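Local atomic coordinates of Lmo0547 protein (Listeria monocytogenes, PDB entry 4R9N), a protein that probably regulates transcription as a DNA-binding member of the SorC family that responds to a bound sugar. Residues 174-180 with 196-200; 225-231 with 248-253; 150-156 with 180-184. All coordinates share one frame; numbering follows the deposited sequence. Where two conformers were deposited one is given.

Interaction 1: residues 174-180 with 196-200; sequences ELRYKDV and AKTEI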
ATOM      1  N   GLU A 174      -9.424 -19.558   6.185  1.00 27.84           N
ATOM      2  CA  GLU A 174      -8.372 -19.470   7.205  1.00 27.09           C
ATOM      3  C   GLU A 174      -8.292 -18.053   7.778  1.00 24.76           C
ATOM      4  O   GLU A 174      -8.291 -17.857   9.012  1.00 24.19           O
ATOM      5  CB  GLU A 174      -7.043 -20.006   6.620  1.00 26.87           C
ATOM      6  CG  GLU A 174      -5.767 -19.618   7.338  1.00 29.13           C
ATOM      7  CD  GLU A 174      -5.581 -20.216   8.720  1.00 34.39           C
ATOM      8  OE1 GLU A 174      -6.467 -20.949   9.208  1.00 38.04           O
ATOM      9  OE2 GLU A 174      -4.516 -19.899   9.330  1.00 37.08           O
ATOM     10  N   LEU A 175      -8.302 -17.057   6.897  1.00 23.52           N
ATOM     11  CA  LEU A 175      -8.237 -15.661   7.310  1.00 23.52           C
ATOM     12  C   LEU A 175      -9.412 -15.272   8.162  1.00 23.71           C
ATOM     13  O   LEU A 175      -9.205 -14.660   9.192  1.00 23.73           O
ATOM     14  CB  LEU A 175      -8.090 -14.756   6.060  1.00 22.76           C
ATOM     15  CG  LEU A 175      -6.817 -15.008   5.228  1.00 23.47           C
ATOM     16  CD1 LEU A 175      -6.755 -14.106   4.013  1.00 24.67           C
ATOM     17  CD2 LEU A 175      -5.559 -14.715   6.025  1.00 22.40           C
ATOM     18  N   ARG A 176     -10.645 -15.672   7.779  1.00 25.88           N
ATOM     19  CA  ARG A 176     -11.830 -15.427   8.586  0.60 27.53           C
ATOM     20  C   ARG A 176     -11.712 -16.075   9.952  1.00 28.08           C
ATOM     21  O   ARG A 176     -11.987 -15.463  10.974  1.00 27.40           O
ATOM     22  CB  ARG A 176     -13.114 -15.972   7.891  0.60 31.38           C
ATOM     23  CG  ARG A 176     -14.317 -15.030   7.985  0.60 34.36           C
ATOM     24  CD  ARG A 176     -15.480 -15.411   7.062  0.60 36.93           C
ATOM     25  NE  ARG A 176     -15.914 -14.257   6.239  0.60 38.31           N
ATOM     26  CZ  ARG A 176     -15.864 -14.180   4.898  0.60 39.22           C
ATOM     27  NH1 ARG A 176     -15.414 -15.191   4.154  0.60 37.32           N
ATOM     28  NH2 ARG A 176     -16.288 -13.061   4.282  0.60 39.78           N
ATOM     29  N   TYR A 177     -11.338 -17.346   9.951  1.00 28.72           N
ATOM     30  CA  TYR A 177     -11.211 -18.083  11.178  1.00 31.35           C
ATOM     31  C   TYR A 177     -10.223 -17.405  12.114  1.00 29.15           C
ATOM     32  O   TYR A 177     -10.401 -17.445  13.332  1.00 30.18           O
ATOM     33  CB  TYR A 177     -10.752 -19.513  10.853  1.00 32.81           C
ATOM     34  CG  TYR A 177     -10.584 -20.396  12.074  1.00 36.83           C
ATOM     35  CD1 TYR A 177     -11.681 -20.704  12.880  1.00 38.87           C
ATOM     36  CD2 TYR A 177      -9.339 -20.929  12.418  1.00 39.63           C
ATOM     37  CE1 TYR A 177     -11.541 -21.501  13.989  1.00 40.40           C
ATOM     38  CE2 TYR A 177      -9.199 -21.768  13.520  1.00 41.16           C
ATOM     39  CZ  TYR A 177     -10.303 -22.028  14.303  1.00 41.52           C
ATOM     40  OH  TYR A 177     -10.200 -22.837  15.414  1.00 45.60           O
ATOM     41  N   LYS A 178      -9.205 -16.786  11.528  1.00 27.25           N
ATOM     42  CA  LYS A 178      -8.166 -16.057  12.290  1.00 26.51           C
ATOM     43  C   LYS A 178      -8.509 -14.580  12.555  1.00 25.54           C
ATOM     44  O   LYS A 178      -7.663 -13.806  12.985  1.00 26.24           O
ATOM     45  CB  LYS A 178      -6.845 -16.199  11.584  1.00 25.66           C
ATOM     46  CG  LYS A 178      -6.226 -17.605  11.566  1.00 28.51           C
ATOM     47  CD  LYS A 178      -5.660 -18.009  12.906  1.00 29.44           C
ATOM     48  CE  LYS A 178      -5.147 -19.455  12.897  1.00 28.43           C
ATOM     49  NZ  LYS A 178      -3.893 -19.733  12.093  1.00 27.86           N
ATOM     50  N   ASP A 179      -9.734 -14.201  12.266  1.00 26.32           N
ATOM     51  CA  ASP A 179     -10.255 -12.853  12.561  1.00 28.27           C
ATOM     52  C   ASP A 179      -9.507 -11.751  11.849  1.00 24.30           C
ATOM     53  O   ASP A 179      -9.346 -10.606  12.336  1.00 24.13           O
ATOM     54  CB  ASP A 179     -10.339 -12.596  14.076  1.00 30.18           C
ATOM     55  CG  ASP A 179     -11.170 -13.644  14.793  1.00 35.24           C
ATOM     56  OD1 ASP A 179     -12.309 -13.934  14.332  1.00 35.07           O
ATOM     57  OD2 ASP A 179     -10.666 -14.182  15.804  1.00 38.57           O
ATOM     58  N   VAL A 180      -9.029 -12.071  10.663  1.00 22.70           N
ATOM     59  CA  VAL A 180      -8.415 -11.056   9.793  1.00 20.95           C
ATOM     60  C   VAL A 180      -9.425 -10.023   9.302  1.00 21.66           C
ATOM     61  O   VAL A 180     -10.549 -10.371   8.939  1.00 24.35           O
ATOM     62  CB  VAL A 180      -7.738 -11.796   8.604  1.00 21.22           C
ATOM     63  CG1 VAL A 180      -7.459 -10.862   7.445  1.00 22.07           C
ATOM     64  CG2 VAL A 180      -6.465 -12.427   9.069  1.00 20.99           C
ATOM     65  N   ALA A 196      -1.900 -11.393  11.639  1.00 25.74           N
ATOM     66  CA  ALA A 196      -2.440 -12.631  12.140  1.00 25.03           C
ATOM     67  C   ALA A 196      -1.390 -13.751  12.130  1.00 25.35           C
ATOM     68  O   ALA A 196      -0.456 -13.798  11.290  1.00 22.22           O
ATOM     69  CB  ALA A 196      -3.682 -13.059  11.366  1.00 25.65           C
ATOM     70  N   LYS A 197      -1.557 -14.675  13.081  1.00 27.18           N
ATOM     71  CA  LYS A 197      -0.767 -15.897  13.092  1.00 30.49           C
ATOM     72  C   LYS A 197      -1.337 -16.884  12.095  1.00 29.62           C
ATOM     73  O   LYS A 197      -2.229 -17.632  12.425  1.00 29.67           O
ATOM     74  CB  LYS A 197      -0.778 -16.510  14.484  1.00 34.86           C
ATOM     75  CG  LYS A 197      -0.060 -15.647  15.527  1.00 40.98           C
ATOM     76  CD  LYS A 197       0.255 -16.527  16.733  1.00 50.45           C
ATOM     77  CE  LYS A 197       0.546 -15.751  18.014  1.00 58.68           C
ATOM     78  NZ  LYS A 197       2.015 -15.756  18.284  1.00 64.99           N
ATOM     79  N   THR A 198      -0.811 -16.868  10.892  1.00 27.26           N
ATOM     80  CA  THR A 198      -1.352 -17.630   9.800  1.00 28.92           C
ATOM     81  C   THR A 198      -0.226 -17.838   8.833  1.00 31.26           C
ATOM     82  O   THR A 198       0.673 -16.990   8.689  1.00 30.42           O
ATOM     83  CB  THR A 198      -2.621 -16.962   9.154  1.00 28.02           C
ATOM     84  OG1 THR A 198      -3.194 -17.849   8.197  1.00 28.59           O
ATOM     85  CG2 THR A 198      -2.297 -15.676   8.433  1.00 25.63           C
ATOM     86  N   GLU A 199      -0.246 -19.014   8.233  1.00 35.46           N
ATOM     87  CA  GLU A 199       0.738 -19.451   7.242  0.60 37.19           C
ATOM     88  C   GLU A 199       1.076 -18.430   6.185  1.00 34.47           C
ATOM     89  O   GLU A 199       2.250 -18.170   5.935  1.00 35.45           O
ATOM     90  CB  GLU A 199       0.230 -20.737   6.537  0.60 42.49           C
ATOM     91  CG  GLU A 199       1.160 -21.296   5.453  0.60 43.46           C
ATOM     92  CD  GLU A 199       0.795 -20.913   4.014  0.60 43.38           C
ATOM     93  OE1 GLU A 199      -0.354 -20.529   3.723  0.60 40.32           O
ATOM     94  OE2 GLU A 199       1.681 -21.039   3.137  0.60 46.20           O
ATOM     95  N   ILE A 200       0.056 -17.874   5.525  1.00 29.77           N
ATOM     96  CA  ILE A 200       0.282 -16.895   4.472  1.00 31.15           C
ATOM     97  C   ILE A 200       1.293 -15.796   4.905  1.00 24.52           C
ATOM     98  O   ILE A 200       2.224 -15.500   4.172  1.00 25.47           O
ATOM     99  CB  ILE A 200      -1.038 -16.265   3.920  1.00 35.80           C
ATOM    100  CG1 ILE A 200      -1.819 -17.318   3.089  1.00 45.12           C
ATOM    101  CG2 ILE A 200      -0.712 -15.070   3.040  1.00 37.87           C
ATOM    102  CD1 ILE A 200      -3.021 -16.771   2.336  1.00 45.84           C
TER
HETATM  103  O   HOH W   1      -2.178 -21.057   8.996  1.00 30.32           O
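V180 and A196 bring the two backbones nearest each other, CA to CA 6.6 Å, where the chain has just left helix 169-177 and passes the extended residues leading into helix 199-202. The helix closes in a Schellman motif: D179, with positive phi, is the C-prime residue, V180 N returns to L175 O and D179 N to R176 O. K178 thus sits at the C-terminal end of the helix, one turn after E174, and both side chains reach across to 196-200. The chain of K178 bends at chi2 (-74°) and again at chi4, bringing NZ to K197, where it donates a hydrogen bond to K197 O at 2.7 Å, in the carbonyl plane. The same NZ forms a salt bridge with E174 OE2 at 2.8 Å, meeting it on the syn side. The hydroxyl of T198 donates to the anti lone pair of that oxygen, OG1 to OE2 2.7 Å. Water 1 is a third donor to OE2 and in turn accepts from E199 N, tying the backbone of E199 to the carboxylate. Three donors around one oxygen probably keep E174 ionised. Beside this polar network the contact turns apolar: V180 CG2 touches A196 CB at 3.7 Å, and the side chains of L175 and T198 cross at about a right angle, CD2 of L175 nearest CG2 of T198. F188 lies against L175, V180 and I200.

Interaction 2: residues 225-231 with 248-253; sequences LQKKEAL and RMAEYI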
ATOM      1  N   LEU A 225     -16.295   1.708   0.202  1.00 36.90           N
ATOM      2  CA  LEU A 225     -16.765   1.659   1.574  1.00 40.66           C
ATOM      3  C   LEU A 225     -16.580   0.257   2.211  1.00 40.13           C
ATOM      4  O   LEU A 225     -16.398   0.158   3.423  1.00 39.78           O
ATOM      5  CB  LEU A 225     -18.196   2.255   1.633  1.00 45.26           C
ATOM      6  CG  LEU A 225     -18.246   3.748   1.109  1.00 48.48           C
ATOM      7  CD1 LEU A 225     -19.667   4.240   0.875  1.00 51.56           C
ATOM      8  CD2 LEU A 225     -17.542   4.784   1.994  1.00 46.50           C
ATOM      9  N   GLN A 226     -16.521  -0.811   1.401  1.00 40.13           N
ATOM     10  CA  GLN A 226     -16.192  -2.161   1.879  0.70 41.23           C
ATOM     11  C   GLN A 226     -14.826  -2.209   2.577  1.00 40.10           C
ATOM     12  O   GLN A 226     -14.526  -3.140   3.325  1.00 43.12           O
ATOM     13  CB  GLN A 226     -16.193  -3.181   0.714  0.70 42.54           C
ATOM     14  CG  GLN A 226     -17.584  -3.604   0.222  0.70 47.19           C
ATOM     15  CD  GLN A 226     -17.551  -4.642  -0.904  0.70 49.05           C
ATOM     16  OE1 GLN A 226     -16.488  -5.118  -1.308  0.70 49.78           O
ATOM     17  NE2 GLN A 226     -18.725  -4.997  -1.413  0.70 51.37           N
ATOM     18  N   LYS A 227     -13.945  -1.241   2.301  1.00 33.31           N
ATOM     19  CA  LYS A 227     -12.634  -1.240   2.981  1.00 32.74           C
ATOM     20  C   LYS A 227     -12.579  -0.462   4.314  1.00 30.12           C
ATOM     21  O   LYS A 227     -11.527  -0.359   4.921  1.00 28.38           O
ATOM     22  CB  LYS A 227     -11.581  -0.704   2.047  1.00 34.66           C
ATOM     23  CG  LYS A 227     -11.457  -1.435   0.734  1.00 36.71           C
ATOM     24  CD  LYS A 227     -10.307  -0.789  -0.004  1.00 40.53           C
ATOM     25  CE  LYS A 227     -10.172  -1.267  -1.444  1.00 41.26           C
ATOM     26  NZ  LYS A 227      -8.812  -0.778  -1.866  1.00 42.97           N
ATOM     27  N   LYS A 228     -13.706   0.053   4.789  1.00 30.61           N
ATOM     28  CA  LYS A 228     -13.733   0.805   6.038  1.00 30.40           C
ATOM     29  C   LYS A 228     -13.118   0.093   7.208  1.00 29.59           C
ATOM     30  O   LYS A 228     -12.252   0.643   7.906  1.00 30.21           O
ATOM     31  CB  LYS A 228     -15.179   1.220   6.396  1.00 35.07           C
ATOM     32  CG  LYS A 228     -15.348   1.853   7.774  1.00 36.63           C
ATOM     33  CD  LYS A 228     -16.790   2.367   7.917  1.00 40.83           C
ATOM     34  CE  LYS A 228     -17.210   2.643   9.332  1.00 43.92           C
ATOM     35  NZ  LYS A 228     -18.552   3.351   9.333  1.00 49.06           N
ATOM     36  N   GLU A 229     -13.561  -1.137   7.468  1.00 28.25           N
ATOM     37  CA  GLU A 229     -13.040  -1.875   8.595  1.00 28.70           C
ATOM     38  C   GLU A 229     -11.519  -2.055   8.509  1.00 26.30           C
ATOM     39  O   GLU A 229     -10.772  -1.846   9.489  1.00 26.75           O
ATOM     40  CB  GLU A 229     -13.792  -3.212   8.692  1.00 32.07           C
ATOM     41  CG  GLU A 229     -13.298  -4.151   9.762  1.00 36.80           C
ATOM     42  CD  GLU A 229     -14.103  -5.479   9.828  1.00 41.07           C
ATOM     43  OE1 GLU A 229     -14.275  -6.207   8.802  1.00 48.45           O
ATOM     44  OE2 GLU A 229     -14.522  -5.806  10.931  1.00 42.52           O
ATOM     45  N   ALA A 230     -11.045  -2.437   7.336  1.00 25.31           N
ATOM     46  CA  ALA A 230      -9.605  -2.613   7.115  1.00 22.58           C
ATOM     47  C   ALA A 230      -8.843  -1.317   7.346  1.00 22.10           C
ATOM     48  O   ALA A 230      -7.823  -1.281   7.985  1.00 20.90           O
ATOM     49  CB  ALA A 230      -9.369  -3.075   5.694  1.00 22.06           C
ATOM     50  N   LEU A 231      -9.344  -0.250   6.768  1.00 21.53           N
ATOM     51  CA  LEU A 231      -8.679   1.063   6.907  1.00 22.54           C
ATOM     52  C   LEU A 231      -8.651   1.597   8.319  1.00 22.60           C
ATOM     53  O   LEU A 231      -7.605   2.098   8.864  1.00 21.21           O
ATOM     54  CB  LEU A 231      -9.371   2.022   5.961  1.00 21.76           C
ATOM     55  CG  LEU A 231      -8.824   3.423   5.905  1.00 23.37           C
ATOM     56  CD1 LEU A 231      -7.351   3.395   5.558  1.00 23.30           C
ATOM     57  CD2 LEU A 231      -9.605   4.165   4.840  1.00 24.26           C
ATOM     58  N   ARG A 248     -16.377  11.077   0.489  1.00 33.72           N
ATOM     59  CA  ARG A 248     -17.355  10.022   0.812  0.60 34.07           C
ATOM     60  C   ARG A 248     -16.785   8.995   1.822  1.00 33.46           C
ATOM     61  O   ARG A 248     -17.455   8.623   2.795  1.00 32.20           O
ATOM     62  CB  ARG A 248     -17.793   9.336  -0.480  0.60 35.23           C
ATOM     63  CG  ARG A 248     -19.182   8.710  -0.481  0.60 38.68           C
ATOM     64  CD  ARG A 248     -19.851   8.890  -1.844  0.60 39.32           C
ATOM     65  NE  ARG A 248     -18.952   8.560  -2.955  0.60 38.57           N
ATOM     66  CZ  ARG A 248     -19.131   8.923  -4.227  0.60 38.34           C
ATOM     67  NH1 ARG A 248     -18.247   8.557  -5.138  0.60 39.14           N
ATOM     68  NH2 ARG A 248     -20.182   9.615  -4.599  0.60 39.36           N
HETATM   69  N   MSE A 249     -15.540   8.551   1.597  1.00 30.39           N
HETATM   70  CA  MSE A 249     -14.884   7.630   2.504  1.00 31.79           C
HETATM   71  C   MSE A 249     -14.607   8.335   3.803  1.00 30.95           C
HETATM   72  O   MSE A 249     -14.741   7.737   4.850  1.00 30.95           O
HETATM   73  CB  MSE A 249     -13.540   7.165   1.954  1.00 31.32           C
HETATM   74  CG  MSE A 249     -12.753   6.302   2.923  1.00 36.19           C
HETATM   75 SE   MSE A 249     -13.554   4.495   3.140  0.65 43.93          SE
HETATM   76  CE  MSE A 249     -14.122   4.417   1.268  1.00 40.31           C
ATOM     77  N   ALA A 250     -14.165   9.588   3.746  1.00 29.61           N
ATOM     78  CA  ALA A 250     -13.905  10.330   4.980  1.00 29.43           C
ATOM     79  C   ALA A 250     -15.163  10.424   5.886  1.00 32.72           C
ATOM     80  O   ALA A 250     -15.069  10.238   7.109  1.00 32.74           O
ATOM     81  CB  ALA A 250     -13.355  11.680   4.667  1.00 29.76           C
ATOM     82  N   GLU A 251     -16.318  10.680   5.295  1.00 35.42           N
ATOM     83  CA  GLU A 251     -17.556  10.833   6.075  1.00 39.24           C
ATOM     84  C   GLU A 251     -17.886   9.543   6.783  1.00 41.39           C
ATOM     85  O   GLU A 251     -18.298   9.532   7.949  1.00 40.67           O
ATOM     86  CB  GLU A 251     -18.715  11.280   5.177  1.00 45.28           C
ATOM     87  CG  GLU A 251     -18.594  12.744   4.748  1.00 48.58           C
ATOM     88  CD  GLU A 251     -19.374  13.106   3.481  1.00 56.97           C
ATOM     89  OE1 GLU A 251     -20.117  12.253   2.941  1.00 64.61           O
ATOM     90  OE2 GLU A 251     -19.245  14.264   3.008  1.00 61.80           O
ATOM     91  N   TYR A 252     -17.663   8.456   6.067  1.00 39.55           N
ATOM     92  CA  TYR A 252     -18.002   7.151   6.508  1.00 42.93           C
ATOM     93  C   TYR A 252     -17.074   6.681   7.616  1.00 41.83           C
ATOM     94  O   TYR A 252     -17.494   5.922   8.473  1.00 43.69           O
ATOM     95  CB  TYR A 252     -17.928   6.203   5.297  1.00 47.00           C
ATOM     96  CG  TYR A 252     -18.555   4.862   5.512  1.00 54.67           C
ATOM     97  CD1 TYR A 252     -19.768   4.727   6.209  1.00 58.23           C
ATOM     98  CD2 TYR A 252     -17.963   3.711   5.002  1.00 56.25           C
ATOM     99  CE1 TYR A 252     -20.351   3.480   6.408  1.00 60.35           C
ATOM    100  CE2 TYR A 252     -18.534   2.457   5.200  1.00 61.37           C
ATOM    101  CZ  TYR A 252     -19.731   2.345   5.889  1.00 61.65           C
ATOM    102  OH  TYR A 252     -20.283   1.101   6.063  1.00 65.08           O
ATOM    103  N   ILE A 253     -15.808   7.081   7.594  1.00 38.61           N
ATOM    104  CA  ILE A 253     -14.906   6.656   8.651  1.00 38.38           C
ATOM    105  C   ILE A 253     -14.801   7.647   9.809  1.00 40.33           C
ATOM    106  O   ILE A 253     -14.205   7.319  10.819  1.00 42.71           O
ATOM    107  CB  ILE A 253     -13.496   6.275   8.140  1.00 36.71           C
ATOM    108  CG1 ILE A 253     -12.719   7.464   7.587  1.00 37.79           C
ATOM    109  CG2 ILE A 253     -13.598   5.174   7.097  1.00 37.18           C
ATOM    110  CD1 ILE A 253     -11.261   7.119   7.280  1.00 35.43           C
TER
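A helix-to-helix contact, apolar where it is buried and cation-pi toward the surface, joins the start of helix 228-236 to the C-terminal helix 247-253. With CG anti to the backbone N (chi1 172°) and the rest of the chain extended, the side chain of K228 runs across that of Y252 at about a right angle. CD rests over one face, 3.5 Å from the centroid of the Y252 ring, a CH-pi contact, and NZ makes a cation-pi contact over that face. NZ also donates to the main-chain carbonyl of the same tyrosine, 2.9 Å from Y252 O, so the ammonium group has both the ring face and a carbonyl as partners. L225 fits between Y252 and the selenomethionine M249: its CD2 lies 3.2 Å from Y252 CD2, a tight approach, and 3.5 Å from M249 CE. Deeper in, the side chains of K228 and I253 run past each other in opposite directions, CG against CG2, while L231 CD2 meets I253 CD1 at 4.2 Å; F15 and L11 of helix 3-15 pack on I253. The two helices are consecutive, linked through parallel strand 242-246, the alternation characteristic of a Rossmann-like alpha/beta fold.

Interaction 3: residues 150-156 with 180-184; sequences VGVSSPY and VVGDI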
ATOM      1  N   VAL A 150       1.355   2.695  -0.029  1.00 14.89           N
ATOM      2  CA  VAL A 150       0.707   1.379   0.060  1.00 15.45           C
ATOM      3  C   VAL A 150      -0.799   1.550  -0.214  1.00 16.24           C
ATOM      4  O   VAL A 150      -1.366   2.650  -0.064  1.00 14.46           O
ATOM      5  CB  VAL A 150       0.930   0.690   1.432  1.00 15.70           C
ATOM      6  CG1 VAL A 150       2.380   0.497   1.720  1.00 16.84           C
ATOM      7  CG2 VAL A 150       0.246   1.485   2.530  1.00 17.19           C
ATOM      8  N   GLY A 151      -1.425   0.450  -0.631  1.00 18.28           N
ATOM      9  CA  GLY A 151      -2.900   0.322  -0.634  1.00 20.91           C
ATOM     10  C   GLY A 151      -3.381  -0.398   0.626  1.00 21.24           C
ATOM     11  O   GLY A 151      -2.632  -1.085   1.305  1.00 21.17           O
ATOM     12  N   VAL A 152      -4.669  -0.331   0.907  1.00 20.52           N
ATOM     13  CA  VAL A 152      -5.216  -1.099   2.010  1.00 23.27           C
ATOM     14  C   VAL A 152      -6.348  -1.928   1.389  1.00 24.02           C
ATOM     15  O   VAL A 152      -7.168  -1.409   0.619  1.00 23.30           O
ATOM     16  CB  VAL A 152      -5.785  -0.234   3.156  1.00 24.50           C
ATOM     17  CG1 VAL A 152      -6.306  -1.129   4.291  1.00 27.65           C
ATOM     18  CG2 VAL A 152      -4.753   0.724   3.666  1.00 26.87           C
ATOM     19  N   SER A 153      -6.396  -3.218   1.666  1.00 23.71           N
ATOM     20  CA  SER A 153      -7.449  -4.018   1.057  1.00 26.57           C
ATOM     21  C   SER A 153      -8.107  -4.938   2.062  1.00 26.80           C
ATOM     22  O   SER A 153      -7.697  -5.025   3.204  1.00 23.15           O
ATOM     23  CB  SER A 153      -6.875  -4.805  -0.124  1.00 31.40           C
ATOM     24  OG  SER A 153      -7.959  -5.433  -0.816  1.00 41.06           O
ATOM     25  N   SER A 154      -9.183  -5.575   1.628  1.00 28.03           N
ATOM     26  CA  SER A 154      -9.918  -6.510   2.457  1.00 29.76           C
ATOM     27  C   SER A 154      -9.897  -7.753   1.613  1.00 28.94           C
ATOM     28  O   SER A 154     -10.222  -7.663   0.438  1.00 32.00           O
ATOM     29  CB  SER A 154     -11.352  -6.027   2.674  1.00 34.03           C
ATOM     30  OG  SER A 154     -12.159  -7.071   3.195  1.00 35.22           O
ATOM     31  N   PRO A 155      -9.545  -8.915   2.197  1.00 27.76           N
ATOM     32  CA  PRO A 155      -9.518 -10.121   1.410  1.00 30.75           C
ATOM     33  C   PRO A 155     -10.898 -10.684   1.072  1.00 31.98           C
ATOM     34  O   PRO A 155     -10.940 -11.689   0.429  1.00 35.42           O
ATOM     35  CB  PRO A 155      -8.819 -11.119   2.329  1.00 30.55           C
ATOM     36  CG  PRO A 155      -9.234 -10.705   3.699  1.00 29.03           C
ATOM     37  CD  PRO A 155      -9.222  -9.193   3.609  1.00 28.76           C
ATOM     38  N   TYR A 156     -11.984 -10.039   1.490  1.00 31.76           N
ATOM     39  CA  TYR A 156     -13.319 -10.637   1.429  1.00 33.21           C
ATOM     40  C   TYR A 156     -14.165 -10.034   0.308  1.00 40.09           C
ATOM     41  O   TYR A 156     -13.748  -9.106  -0.371  1.00 36.21           O
ATOM     42  CB  TYR A 156     -14.025 -10.442   2.769  1.00 31.52           C
ATOM     43  CG  TYR A 156     -13.252 -10.969   3.946  1.00 29.83           C
ATOM     44  CD1 TYR A 156     -12.773 -12.316   3.963  1.00 29.45           C
ATOM     45  CD2 TYR A 156     -12.920 -10.136   5.018  1.00 28.95           C
ATOM     46  CE1 TYR A 156     -12.022 -12.799   5.041  1.00 27.63           C
ATOM     47  CE2 TYR A 156     -12.177 -10.625   6.108  1.00 28.14           C
ATOM     48  CZ  TYR A 156     -11.738 -11.972   6.116  1.00 28.34           C
ATOM     49  OH  TYR A 156     -10.982 -12.447   7.191  1.00 25.94           O
ATOM     50  N   VAL A 180      -9.029 -12.071  10.663  1.00 22.70           N
ATOM     51  CA  VAL A 180      -8.415 -11.056   9.793  1.00 20.95           C
ATOM     52  C   VAL A 180      -9.425 -10.023   9.302  1.00 21.66           C
ATOM     53  O   VAL A 180     -10.549 -10.371   8.939  1.00 24.35           O
ATOM     54  CB  VAL A 180      -7.738 -11.796   8.604  1.00 21.22           C
ATOM     55  CG1 VAL A 180      -7.459 -10.862   7.445  1.00 22.07           C
ATOM     56  CG2 VAL A 180      -6.465 -12.427   9.069  1.00 20.99           C
ATOM     57  N   VAL A 181      -9.048  -8.748   9.352  1.00 21.47           N
ATOM     58  CA  VAL A 181      -9.893  -7.667   8.849  1.00 22.65           C
ATOM     59  C   VAL A 181      -9.354  -6.928   7.642  1.00 22.41           C
ATOM     60  O   VAL A 181     -10.099  -6.250   6.962  1.00 23.88           O
ATOM     61  CB  VAL A 181     -10.239  -6.646   9.942  1.00 23.27           C
ATOM     62  CG1 VAL A 181     -10.925  -7.356  11.082  1.00 24.69           C
ATOM     63  CG2 VAL A 181      -9.027  -5.870  10.406  1.00 24.33           C
ATOM     64  N   GLY A 182      -8.054  -7.036   7.364  1.00 21.19           N
ATOM     65  CA  GLY A 182      -7.518  -6.342   6.189  1.00 21.41           C
ATOM     66  C   GLY A 182      -6.139  -6.822   5.807  1.00 19.98           C
ATOM     67  O   GLY A 182      -5.535  -7.695   6.464  1.00 19.57           O
ATOM     68  N   ASP A 183      -5.627  -6.257   4.726  1.00 19.58           N
ATOM     69  CA  ASP A 183      -4.223  -6.487   4.358  1.00 21.04           C
ATOM     70  C   ASP A 183      -3.558  -5.233   3.805  1.00 17.96           C
ATOM     71  O   ASP A 183      -4.203  -4.396   3.238  1.00 18.31           O
ATOM     72  CB  ASP A 183      -4.035  -7.664   3.419  1.00 25.54           C
ATOM     73  CG  ASP A 183      -4.763  -7.530   2.117  1.00 34.15           C
ATOM     74  OD1 ASP A 183      -6.008  -7.711   2.101  1.00 39.60           O
ATOM     75  OD2 ASP A 183      -4.085  -7.361   1.064  1.00 39.24           O
ATOM     76  N   ILE A 184      -2.279  -5.115   4.054  1.00 18.76           N
ATOM     77  CA  ILE A 184      -1.410  -4.047   3.516  1.00 18.05           C
ATOM     78  C   ILE A 184      -0.142  -4.796   3.093  1.00 17.53           C
ATOM     79  O   ILE A 184       0.407  -5.583   3.898  1.00 16.61           O
ATOM     80  CB  ILE A 184      -1.072  -2.938   4.582  1.00 18.89           C
ATOM     81  CG1 ILE A 184      -2.296  -2.055   4.839  1.00 20.21           C
ATOM     82  CG2 ILE A 184       0.085  -2.083   4.095  1.00 19.59           C
ATOM     83  CD1 ILE A 184      -2.113  -1.096   6.008  1.00 22.58           C
TER
HETATM   84  O   HOH W   2     -12.539  -6.400   6.225  1.00 33.67           O
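Y156 turns its ring back toward V180 through a chi1 of -55°, which sets CG beside the backbone N, and D183 takes a chi1 of 60° that places its carboxylate alongside S153 and P155. The phenol edge then faces the V180 carbonyl: Y156 OH donates to V180 O at 2.7 Å, from above the carbonyl plane, with O near the plane of the ring. P155 CG lies over the centre of one ring face, and it also meets V180 CG1 at 4.1 Å. Between the backbones a single antiparallel hydrogen-bonded pair forms, S153 N to D183 O at 2.9 Å and D183 N to S153 O at 2.8 Å. The first is nearly straight, 170° at the hydrogen; in the second the donor stands above the carbonyl plane. D183 OD1 comes within 3.4 Å of S153 O, two acceptors that are close but not hydrogen-bonded. Water 2 accepts from S154 OG and donates to V181 O, bridging the chains beside this pair. I184 packs its CG2 on V150 CG2 and its CG1 on V152 CG2, both at 3.9 Å. V181 and G182 form a classic beta bulge opposite F189. The segment leaving strand 147-151 thus runs beside the hairpin of 180-184 and 187-190, with helix 228-236 against V152 and V181, helix 209-213 against V150 and I184, and helix 169-177 against P155 and Y156.

Interaction 3 is the buried contact of the three, its centre about 9 Å from the centre of the chain, whereas interactions 1 and 2 are partly buried, at about 20 and 16 Å. Interactions 1 and 3 share V180 and meet where L175 packs on P155, so the helix end of interaction 1 leads straight into the strand of interaction 3 and packs against its other segment. Interaction 2 joins interaction 3 through helix 228-236 and the residue before it: A230 CB packs on G182, and K227 NZ hydrogen-bonds to V152 O. The chemistry follows the setting: main-chain pairing and aliphatic packing in interaction 3, a carboxylate-ammonium network with water in interaction 1, and a lysine over an aromatic face in interaction 2.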